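Local coordinates for N-acetylglucosamine-6-phosphate deacetylase (Thermotoga maritima, PDB 1O12) that catalyses the metal-dependent removal of the acetyl group from N-acetylglucosamine 6-phosphate, at the interface of chains A and B. Numbering follows the deposited sequence. Chains: chain A/B, N-acetylglucosamine-6-phosphate deacetylase.

Contact 1: the interface of chains A and B. Residues chain A 246, 249, 252; chain B 217-220, 222.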
loop_
_atom_site.group_PDB
_atom_site.type_symbol
_atom_site.label_atom_id
_atom_site.label_comp_id
_atom_site.label_asym_id
_atom_site.label_seq_id
_atom_site.Cartn_x
_atom_site.Cartn_y
_atom_site.Cartn_z
ATOM N N SER A 246 7.314 -11.895 1.676
ATOM C CA SER A 246 8.751 -11.728 1.551
ATOM C C SER A 246 9.125 -10.597 2.495
ATOM O O SER A 246 8.261 -9.832 2.953
ATOM C CB SER A 246 9.133 -11.346 0.120
ATOM O OG SER A 246 8.569 -10.097 -0.263
HETATM N N MSE A 249 7.642 -7.340 1.311
HETATM C CA MSE A 249 6.215 -7.175 1.593
HETATM C C MSE A 249 5.982 -6.719 3.030
HETATM O O MSE A 249 5.240 -5.757 3.286
HETATM C CB MSE A 249 5.468 -8.489 1.410
HETATM C CG MSE A 249 4.335 -8.434 0.402
HETATM SE SE MSE A 249 3.062 -6.935 0.551
HETATM C CE MSE A 249 1.567 -7.786 -0.394
ATOM N N LEU A 252 6.790 -3.334 3.472
ATOM C CA LEU A 252 5.740 -2.498 2.894
ATOM C C LEU A 252 4.523 -2.410 3.832
ATOM O O LEU A 252 4.040 -1.317 4.138
ATOM C CB LEU A 252 5.309 -3.052 1.529
ATOM C CG LEU A 252 4.149 -2.329 0.824
ATOM C CD1 LEU A 252 4.402 -0.792 0.808
ATOM C CD2 LEU A 252 3.983 -2.899 -0.595
ATOM N N LEU B 217 0.516 -6.302 -7.117
ATOM C CA LEU B 217 1.289 -6.559 -5.907
ATOM C C LEU B 217 1.021 -8.012 -5.478
ATOM O O LEU B 217 -0.131 -8.411 -5.346
ATOM C CB LEU B 217 0.808 -5.597 -4.819
ATOM C CG LEU B 217 1.430 -5.548 -3.435
ATOM C CD1 LEU B 217 2.807 -4.896 -3.525
ATOM C CD2 LEU B 217 0.520 -4.720 -2.513
ATOM N N HIS B 218 2.059 -8.812 -5.288
ATOM C CA HIS B 218 1.842 -10.180 -4.823
ATOM C C HIS B 218 2.518 -10.390 -3.463
ATOM O O HIS B 218 3.432 -9.637 -3.106
ATOM C CB HIS B 218 2.339 -11.182 -5.865
ATOM C CG HIS B 218 1.481 -11.229 -7.086
ATOM N ND1 HIS B 218 2.000 -11.328 -8.361
ATOM C CD2 HIS B 218 0.138 -11.140 -7.228
ATOM C CE1 HIS B 218 1.012 -11.295 -9.237
ATOM N NE2 HIS B 218 -0.128 -11.179 -8.575
ATOM N N HIS B 219 2.092 -11.409 -2.719
ATOM C CA HIS B 219 2.630 -11.653 -1.366
ATOM C C HIS B 219 4.142 -11.800 -1.217
ATOM O O HIS B 219 4.727 -11.361 -0.223
ATOM C CB HIS B 219 1.922 -12.859 -0.705
ATOM C CG HIS B 219 2.231 -14.176 -1.340
ATOM N ND1 HIS B 219 3.235 -15.006 -0.884
ATOM C CD2 HIS B 219 1.678 -14.805 -2.403
ATOM C CE1 HIS B 219 3.287 -16.091 -1.638
ATOM N NE2 HIS B 219 2.353 -15.994 -2.566
ATOM N N ARG B 220 4.785 -12.388 -2.211
ATOM C CA ARG B 220 6.214 -12.591 -2.142
ATOM C C ARG B 220 6.914 -11.617 -3.094
ATOM O O ARG B 220 7.876 -10.944 -2.713
ATOM C CB ARG B 220 6.488 -14.045 -2.510
ATOM C CG ARG B 220 7.755 -14.649 -1.977
ATOM C CD ARG B 220 7.591 -16.160 -2.027
ATOM N NE ARG B 220 8.675 -16.876 -1.368
ATOM C CZ ARG B 220 8.726 -18.200 -1.256
ATOM N NH1 ARG B 220 7.740 -18.950 -1.764
ATOM N NH2 ARG B 220 9.764 -18.778 -0.641
ATOM N N ILE B 222 6.740 -8.287 -4.791
ATOM C CA ILE B 222 5.987 -7.045 -4.765
ATOM C C ILE B 222 6.078 -6.243 -6.072
ATOM O O ILE B 222 5.353 -5.257 -6.258
ATOM C CB ILE B 222 6.401 -6.177 -3.551
ATOM C CG1 ILE B 222 7.839 -5.705 -3.683
ATOM C CG2 ILE B 222 6.236 -6.987 -2.246
ATOM C CD1 ILE B 222 8.141 -4.541 -2.749
#

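Contact 2: the interface of chains A and B. Residues chain A 242-243; chain B 219-220.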
loop_
_atom_site.group_PDB
_atom_site.type_symbol
_atom_site.label_atom_id
_atom_site.label_comp_id
_atom_site.label_asym_id
_atom_site.label_seq_id
_atom_site.Cartn_x
_atom_site.Cartn_y
_atom_site.Cartn_z
ATOM N N GLY A 242 9.091 -15.317 6.205
ATOM C CA GLY A 242 9.844 -15.065 4.986
ATOM C C GLY A 242 9.279 -15.758 3.764
ATOM O O GLY A 242 9.734 -15.506 2.647
ATOM N N VAL A 243 8.291 -16.625 3.978
ATOM C CA VAL A 243 7.649 -17.351 2.895
ATOM C C VAL A 243 6.216 -16.855 2.617
ATOM O O VAL A 243 5.884 -16.564 1.465
ATOM C CB VAL A 243 7.642 -18.855 3.216
ATOM C CG1 VAL A 243 7.105 -19.651 2.034
ATOM C CG2 VAL A 243 9.066 -19.286 3.579
ATOM N N HIS B 219 2.092 -11.409 -2.719
ATOM C CA HIS B 219 2.630 -11.653 -1.366
ATOM C C HIS B 219 4.142 -11.800 -1.217
ATOM O O HIS B 219 4.727 -11.361 -0.223
ATOM C CB HIS B 219 1.922 -12.859 -0.705
ATOM C CG HIS B 219 2.231 -14.176 -1.340
ATOM N ND1 HIS B 219 3.235 -15.006 -0.884
ATOM C CD2 HIS B 219 1.678 -14.805 -2.403
ATOM C CE1 HIS B 219 3.287 -16.091 -1.638
ATOM N NE2 HIS B 219 2.353 -15.994 -2.566
ATOM N N ARG B 220 4.785 -12.388 -2.211
ATOM C CA ARG B 220 6.214 -12.591 -2.142
ATOM C C ARG B 220 6.914 -11.617 -3.094
ATOM O O ARG B 220 7.876 -10.944 -2.713
ATOM C CB ARG B 220 6.488 -14.045 -2.510
ATOM C CG ARG B 220 7.755 -14.649 -1.977
ATOM C CD ARG B 220 7.591 -16.160 -2.027
ATOM N NE ARG B 220 8.675 -16.876 -1.368
ATOM C CZ ARG B 220 8.726 -18.200 -1.256
ATOM N NH1 ARG B 220 7.740 -18.950 -1.764
ATOM N NH2 ARG B 220 9.764 -18.778 -0.641
#

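Contact 3: the interface of chains A and B. Residues chain A 193, 220, 222, 226, 230; chain B 246, 248-249, 252.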
loop_
_atom_site.group_PDB
_atom_site.type_symbol
_atom_site.label_atom_id
_atom_site.label_comp_id
_atom_site.label_asym_id
_atom_site.label_seq_id
_atom_site.Cartn_x
_atom_site.Cartn_y
_atom_site.Cartn_z
ATOM N N PHE A 193 -14.196 -4.487 -2.073
ATOM C CA PHE A 193 -14.029 -3.462 -1.068
ATOM C C PHE A 193 -15.358 -3.118 -0.409
ATOM O O PHE A 193 -15.415 -2.933 0.815
ATOM C CB PHE A 193 -13.456 -2.209 -1.706
ATOM C CG PHE A 193 -13.373 -1.041 -0.775
ATOM C CD1 PHE A 193 -12.346 -0.951 0.157
ATOM C CD2 PHE A 193 -14.319 -0.026 -0.833
ATOM C CE1 PHE A 193 -12.259 0.119 1.010
ATOM C CE2 PHE A 193 -14.241 1.065 0.028
ATOM C CZ PHE A 193 -13.204 1.135 0.952
ATOM N N ARG A 220 -8.797 -0.575 -9.730
ATOM C CA ARG A 220 -10.124 -0.008 -9.449
ATOM C C ARG A 220 -10.853 -0.749 -8.303
ATOM O O ARG A 220 -11.531 -0.140 -7.472
ATOM C CB ARG A 220 -10.968 -0.040 -10.725
ATOM C CG ARG A 220 -12.107 0.951 -10.738
ATOM C CD ARG A 220 -12.671 1.019 -12.140
ATOM N NE ARG A 220 -13.760 1.979 -12.271
ATOM C CZ ARG A 220 -14.621 1.957 -13.281
ATOM N NH1 ARG A 220 -14.489 1.016 -14.217
ATOM N NH2 ARG A 220 -15.609 2.854 -13.351
ATOM N N ILE A 222 -10.067 -2.452 -5.175
ATOM C CA ILE A 222 -8.974 -2.670 -4.250
ATOM C C ILE A 222 -9.207 -3.872 -3.348
ATOM O O ILE A 222 -8.254 -4.414 -2.759
ATOM C CB ILE A 222 -8.658 -1.380 -3.426
ATOM C CG1 ILE A 222 -9.816 -1.009 -2.515
ATOM C CG2 ILE A 222 -8.373 -0.222 -4.386
ATOM C CD1 ILE A 222 -9.463 0.124 -1.579
ATOM N N GLY A 226 -7.115 -4.142 -0.248
ATOM C CA GLY A 226 -7.068 -2.696 -0.309
ATOM C C GLY A 226 -7.703 -2.076 0.908
ATOM O O GLY A 226 -7.232 -1.054 1.417
ATOM N N LEU A 230 -5.929 0.383 3.387
ATOM C CA LEU A 230 -6.541 1.709 3.437
ATOM C C LEU A 230 -7.069 2.146 4.776
ATOM O O LEU A 230 -6.828 3.280 5.202
ATOM C CB LEU A 230 -7.690 1.801 2.424
ATOM C CG LEU A 230 -8.444 3.128 2.367
ATOM C CD1 LEU A 230 -7.490 4.228 1.937
ATOM C CD2 LEU A 230 -9.607 3.031 1.397
ATOM N N SER B 246 -9.698 4.012 -8.747
ATOM C CA SER B 246 -10.936 4.353 -8.053
ATOM C C SER B 246 -10.536 5.386 -7.002
ATOM O O SER B 246 -9.361 5.491 -6.635
ATOM C CB SER B 246 -11.489 3.138 -7.331
ATOM O OG SER B 246 -10.554 2.704 -6.347
ATOM N N GLU B 248 -10.873 5.219 -3.964
ATOM C CA GLU B 248 -10.300 4.516 -2.813
ATOM C C GLU B 248 -8.817 4.252 -3.051
ATOM O O GLU B 248 -7.994 4.434 -2.141
ATOM C CB GLU B 248 -11.018 3.189 -2.549
ATOM C CG GLU B 248 -12.455 3.318 -2.061
ATOM C CD GLU B 248 -13.435 3.751 -3.157
ATOM O OE1 GLU B 248 -13.304 3.266 -4.312
ATOM O OE2 GLU B 248 -14.353 4.559 -2.843
HETATM N N MSE B 249 -8.485 3.816 -4.268
HETATM C CA MSE B 249 -7.097 3.583 -4.643
HETATM C C MSE B 249 -6.269 4.882 -4.519
HETATM O O MSE B 249 -5.154 4.887 -3.992
HETATM C CB MSE B 249 -7.019 3.082 -6.084
HETATM C CG MSE B 249 -5.599 2.805 -6.554
HETATM SE SE MSE B 249 -4.635 1.377 -5.577
HETATM C CE MSE B 249 -2.876 1.530 -6.357
ATOM N N LEU B 252 -5.517 5.615 -1.071
ATOM C CA LEU B 252 -4.500 4.697 -0.580
ATOM C C LEU B 252 -3.067 5.156 -0.900
ATOM O O LEU B 252 -2.190 5.202 -0.012
ATOM C CB LEU B 252 -4.733 3.310 -1.178
ATOM C CG LEU B 252 -3.771 2.190 -0.745
ATOM C CD1 LEU B 252 -3.639 2.145 0.772
ATOM C CD2 LEU B 252 -4.326 0.851 -1.249
HETATM O O HOH W 1 -12.702 0.197 -4.550
#

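Contact 1: the interface of chains A and B
A:Ser246 bonds across this part of the interface through its backbone and side chain, both directed at successive main-chain carbonyls of chain B. Its amide N donates to B:His219 O across 3.3 Å, with 153° at the hydrogen. The hydroxyl OG gives a shorter bond to B:Arg220 O, at 2.7 Å, approaching from a position tilted out of that carbonyl plane. A chi1 of 62° turns OG toward chain B and also toward the amide of A:Met249, letting one hydroxyl serve both. The same OG weakly receives A:Met249 N, tying the interface bond to the first turn of the helix.

Most of the apolar packing comes from helix 247-257. Selenomethionine A:Met249 bends at chi2 (-48°): its CG passes B:Ile222 CG2 at 3.6 Å, the two side chains running in opposite directions. Its CE methyl then lies 3.8 Å from B:Leu217 CG. One turn on, A:Leu252 and B:Leu217 meet tip to tip, CD2 to CD1 at 3.7 Å.

In the amidohydrolase fold of the NagA family, A:Ser246 immediately precedes helix 247-257, whose first turns supply A:Met249 and A:Leu252, while the chain B residues belong to the loop leading into helix 223-230.

Contact 2: the interface of chains A and B
B:Arg220 reaches A:Val243 with a side chain that leaves its backbone with CG opposite N (chi1 -155°) and then runs extended from CG to NE, carrying the guanidinium well away from the chain B backbone. On the other side, chi1 of -174° in A:Val243 turns CG1 toward that guanidinium and places CG2 opposite the carbonyl carbon. The two side chains lie side by side and point the same way.

The contact they form is one of packing. A:Val243 CG1 sits 3.6 Å above one face of the guanidinium, displaced toward its rim, and comes within 3.9 Å of B:Arg220 CZ. NH1 and NH2 are about as far from this methyl as CZ is, so the methyl packs against that face. Nearer the backbone, the aliphatic CD of B:Arg220 passes 3.9 Å from A:Val243 O. That same carbonyl oxygen lies in the plane of the B:His219 ring, at its edge beside ND1, but at 3.9 Å this is proximity and not a bond.

B:Arg220 is predicted to bind substrate, and the contact centre is about 12 Å from A:Asp267, the predicted catalytic proton donor/acceptor. In NagA enzymes such an arginine typically reaches the partner's active site to bind the substrate phosphate, and the position here fits that, though no substrate is present. A:Gly242 and A:Val243 lie in the loop between strand 235-239 and helix 247-257, opposite the chain B loop that precedes helix 223-230.

Contact 3: the interface of chains A and B
B:Glu248 and A:Phe193 meet at the apolar side of a mixed patch between two subunits of this NagA-family amidohydrolase. The aliphatic CG of the glutamate lies over one face of the phenyl ring, near its CE2–CZ rim, at 3.6 Å from CE2. The carboxylate is turned 29° from the ring plane. From the side, A:Ile222 crosses the glutamate at about a right angle and brings CD1 to 3.6 Å from B:Glu248 CB, while its other branch, CG2, rests 4.0 Å from CB of selenomethionine B:Met249. A:Leu230 extends the patch, its CD1 methyl lying 3.9 Å from the B:Leu252 backbone at CA.

The bend of B:Glu248 at chi2 (73°) lets its methylenes serve the apolar contacts while the carboxylate turns to the polar side. There OE1 is 3.1 Å from water 1, which also contacts A:Arg220 O and so bridges the chains. B:Ser246 OG approaches the same A:Arg220 carbonyl in a weak hydrogen bond of 3.2 Å.

Behind this layer, B:Ser246 OG accepts the amide N of B:Met249 at 3.1 Å in a nearly straight bond, 164° at the hydrogen. The serine thus caps the N-terminus of helix 247-257 and fixes the turn that presents B:Glu248 and B:Met249. On chain A, helix 223-230 carries A:Leu230, and A:Phe193 opens helix 193-200.

Contacts 1 and 2 are neighbours, about 6 Å between their C-alpha centres, and share B:His219 and B:Arg220. The C-alpha centre of contact 3 lies about 17 Å from that of contact 1 and about 22 Å from that of contact 2. Contact 3 reuses positions 220, 222, 246, 249 and 252 with the chains exchanged, although selenomethionine 249 differs in torsions between the copies. Helix 247-257 of each chain packs against the partner's loop before helix 223-230 and, in contact 3, that helix itself. The structure alone does not prove a dimer in solution, but contact 2 suggests that pairing could help complete each active site.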